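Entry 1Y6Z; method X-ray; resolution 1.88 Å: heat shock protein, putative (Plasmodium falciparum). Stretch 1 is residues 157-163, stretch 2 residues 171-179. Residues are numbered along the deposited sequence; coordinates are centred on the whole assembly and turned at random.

Stretch 1 157-163: YLKIGVV
Stretch 2, residues 171-179: EIASLVEFY

Stretch 1 is helical throughout, part of a longer helix, with phi/psi near -62/-43. Gly161 N donates to Tyr157 O at 2.8 Å, Val162 N to Leu158 O at 2.9 Å. Stretch 2 begins in a helix at Glu171. After Leu175 (-100/-27) it extends: Val176 is at -74/151, Glu177 at -135/146 and Phe178 at -141/150. Leu175 N donates to Ile172 O at 3.0 Å. Ser174, chi1 p, points away from stretch 1; its OG donates to Glu171 O at 2.6 Å.

The register is set by two CA pairs. Lys159 CA lies 6.5 Å from Val176 CA. Val162 CA lies 5.7 Å from Ala173 CA. Sequence numbers therefore rise on one stretch as they fall on the other. No direct hydrogen bond crosses the contact. Apolar packing and one water join the stretches, burying 394 Å² in total.

Tyr157, chi1 m, is out of reach. Leu158 is buried, with chi1 m and chi2 p, and its CA-to-CB bond runs sideways. Its CB lies 4.0 Å from Ile172 CG2 and 4.0 Å from Val176 CG1, while its CD2 reaches Leu175 CB at 3.8 Å. A branched apolar chain suits this site, since it meets three apolar neighbours. Leu158 O also sits 3.2 Å from Ile172 CG2, a close contact with a methyl.

Lys159 has chi1 m, then three t angles, so the chain is extended and its end comes nearer to stretch 2. Its CG lies 4.0 Å from Val176 CG1, and its CE is 3.9 Å from Phe178 CE2, oblique to the ring. Phe178 has chi1 m and chi2 90°. Lys159 NZ donates to a water at 2.7 Å, and that water donates to Glu177 O at 2.7 Å. The long side chain thus combines apolar contact with a polar bridge.

Ile160 (m, t) points away. Gly161 lets Ile172 come close: Ile172 CD1 is 3.8 Å from Gly161 C, and an ideal CB on the glycine would be 3.1 Å from that methyl, which is tight. Ile172 points toward stretch 1 with chi1 m and chi2 t.

Val162, chi1 t, is buried. Its CG2 packs 3.8 Å from Ile172 CG2, 4.1 Å from Ala173 CB and 3.9 Å from Val176 CG1. The same methyl is 3.6 Å from Ala173 N. The small Ala173 side chain accompanies this near backbone approach. Val176, chi1 m, points toward stretch 1, and its CG1 touches Leu158, Lys159 and Val162. Val163, chi1 t, is exposed and makes no contact.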

# COMPACT_ATOMS: atom_id res chain seq x y z
N TYR B 157 19.43 2.02 -4.31
CA TYR B 157 18.50 3.15 -4.60
C TYR B 157 17.37 3.19 -3.56
O TYR B 157 16.95 4.24 -3.14
CB TYR B 157 17.93 3.05 -6.02
CG TYR B 157 18.98 3.37 -7.02
CD1 TYR B 157 19.63 2.37 -7.71
CD2 TYR B 157 19.38 4.67 -7.20
CE1 TYR B 157 20.66 2.71 -8.66
CE2 TYR B 157 20.40 5.04 -8.17
CZ TYR B 157 21.02 4.07 -8.88
OH TYR B 157 22.08 4.39 -9.75
N LEU B 158 16.89 2.03 -3.21
CA LEU B 158 15.79 1.96 -2.21
C LEU B 158 16.27 2.50 -0.87
O LEU B 158 15.55 3.27 -0.21
CB LEU B 158 15.31 0.53 -2.13
CG LEU B 158 14.24 0.11 -3.15
CD1 LEU B 158 14.69 0.21 -4.63
CD2 LEU B 158 13.75 -1.33 -2.80
N LYS B 159 17.54 2.20 -0.53
CA LYS B 159 18.17 2.65 0.74
C LYS B 159 18.23 4.14 0.75
O LYS B 159 17.89 4.76 1.74
CB LYS B 159 19.53 2.01 0.94
CG LYS B 159 19.44 0.57 1.45
CD LYS B 159 20.80 -0.15 1.28
CE LYS B 159 20.69 -1.64 1.49
NZ LYS B 159 21.98 -2.25 0.91
N ILE B 160 18.60 4.73 -0.41
CA ILE B 160 18.56 6.21 -0.57
C ILE B 160 17.12 6.74 -0.49
O ILE B 160 16.89 7.78 0.13
CB ILE B 160 19.26 6.64 -1.87
CG1 ILE B 160 20.77 6.46 -1.74
CG2 ILE B 160 18.95 8.15 -2.24
CD1 ILE B 160 21.38 6.18 -3.09
N GLY B 161 16.17 6.02 -1.08
CA GLY B 161 14.75 6.38 -0.94
C GLY B 161 14.29 6.52 0.52
O GLY B 161 13.57 7.47 0.86
N VAL B 162 14.70 5.56 1.34
CA VAL B 162 14.44 5.58 2.81
C VAL B 162 14.98 6.88 3.47
O VAL B 162 14.30 7.50 4.34
CB VAL B 162 15.04 4.33 3.52
CG1 VAL B 162 14.96 4.49 5.06
CG2 VAL B 162 14.38 3.02 3.04
N VAL B 163 16.20 7.26 3.08
CA VAL B 163 16.82 8.54 3.52
C VAL B 163 16.05 9.74 2.98
O VAL B 163 15.67 10.68 3.73
CB VAL B 163 18.33 8.61 3.05
CG1 VAL B 163 19.03 9.93 3.50
CG2 VAL B 163 19.09 7.41 3.54
N GLU B 171 7.07 2.57 3.50
CA GLU B 171 6.86 1.56 2.47
C GLU B 171 8.19 1.12 1.83
O GLU B 171 8.42 -0.09 1.58
CB GLU B 171 5.93 2.09 1.40
CG GLU B 171 4.48 2.01 1.77
CD GLU B 171 3.65 1.93 0.50
OE1 GLU B 171 3.50 3.01 -0.11
OE2 GLU B 171 3.24 0.79 0.09
N ILE B 172 9.06 2.08 1.60
CA ILE B 172 10.35 1.74 0.98
C ILE B 172 11.18 0.93 1.97
O ILE B 172 11.87 -0.01 1.58
CB ILE B 172 11.11 2.98 0.52
CG1 ILE B 172 10.22 3.89 -0.38
CG2 ILE B 172 12.45 2.55 -0.20
CD1 ILE B 172 10.94 5.20 -0.82
N ALA B 173 11.17 1.37 3.23
CA ALA B 173 11.89 0.73 4.35
C ALA B 173 11.51 -0.75 4.49
O ALA B 173 12.37 -1.60 4.80
CB ALA B 173 11.60 1.51 5.67
N SER B 174 10.25 -1.06 4.23
CA SER B 174 9.74 -2.42 4.30
C SER B 174 10.36 -3.36 3.25
O SER B 174 10.24 -4.61 3.37
CB SER B 174 8.20 -2.42 4.22
OG SER B 174 7.71 -2.20 2.93
N LEU B 175 11.05 -2.80 2.25
CA LEU B 175 11.62 -3.57 1.10
C LEU B 175 13.11 -3.87 1.24
O LEU B 175 13.57 -4.80 0.63
CB LEU B 175 11.41 -2.83 -0.26
CG LEU B 175 9.93 -2.49 -0.62
CD1 LEU B 175 9.72 -1.55 -1.84
CD2 LEU B 175 9.20 -3.85 -0.79
N VAL B 176 13.83 -3.02 1.98
CA VAL B 176 15.30 -3.06 2.05
C VAL B 176 15.69 -4.31 2.92
O VAL B 176 14.88 -4.73 3.75
CB VAL B 176 15.92 -1.74 2.60
CG1 VAL B 176 15.56 -0.48 1.78
CG2 VAL B 176 15.50 -1.50 4.04
N GLU B 177 16.87 -4.90 2.66
CA GLU B 177 17.34 -6.10 3.36
C GLU B 177 18.80 -5.96 3.78
O GLU B 177 19.60 -5.29 3.08
CB GLU B 177 17.08 -7.35 2.50
CG GLU B 177 15.58 -7.65 2.27
CD GLU B 177 15.33 -8.95 1.52
OE1 GLU B 177 16.30 -9.72 1.31
OE2 GLU B 177 14.15 -9.17 1.17
N PHE B 178 19.14 -6.56 4.93
CA PHE B 178 20.50 -6.49 5.51
C PHE B 178 20.85 -7.82 6.09
O PHE B 178 19.98 -8.58 6.54
CB PHE B 178 20.62 -5.45 6.66
CG PHE B 178 20.16 -4.09 6.29
CD1 PHE B 178 18.83 -3.72 6.47
CD2 PHE B 178 21.03 -3.18 5.70
CE1 PHE B 178 18.38 -2.47 6.11
CE2 PHE B 178 20.59 -1.89 5.34
CZ PHE B 178 19.25 -1.54 5.54
N TYR B 179 22.15 -8.11 6.06
CA TYR B 179 22.67 -9.29 6.73
C TYR B 179 22.54 -9.02 8.21
O TYR B 179 22.59 -7.87 8.62
CB TYR B 179 24.14 -9.50 6.34
CG TYR B 179 24.30 -10.15 4.98
CD1 TYR B 179 24.86 -9.46 3.90
CD2 TYR B 179 23.80 -11.42 4.76
CE1 TYR B 179 24.97 -10.08 2.63
CE2 TYR B 179 23.91 -12.05 3.52
CZ TYR B 179 24.49 -11.38 2.46
OH TYR B 179 24.56 -12.05 1.23
O HOH W 1 21.99 -4.67 2.10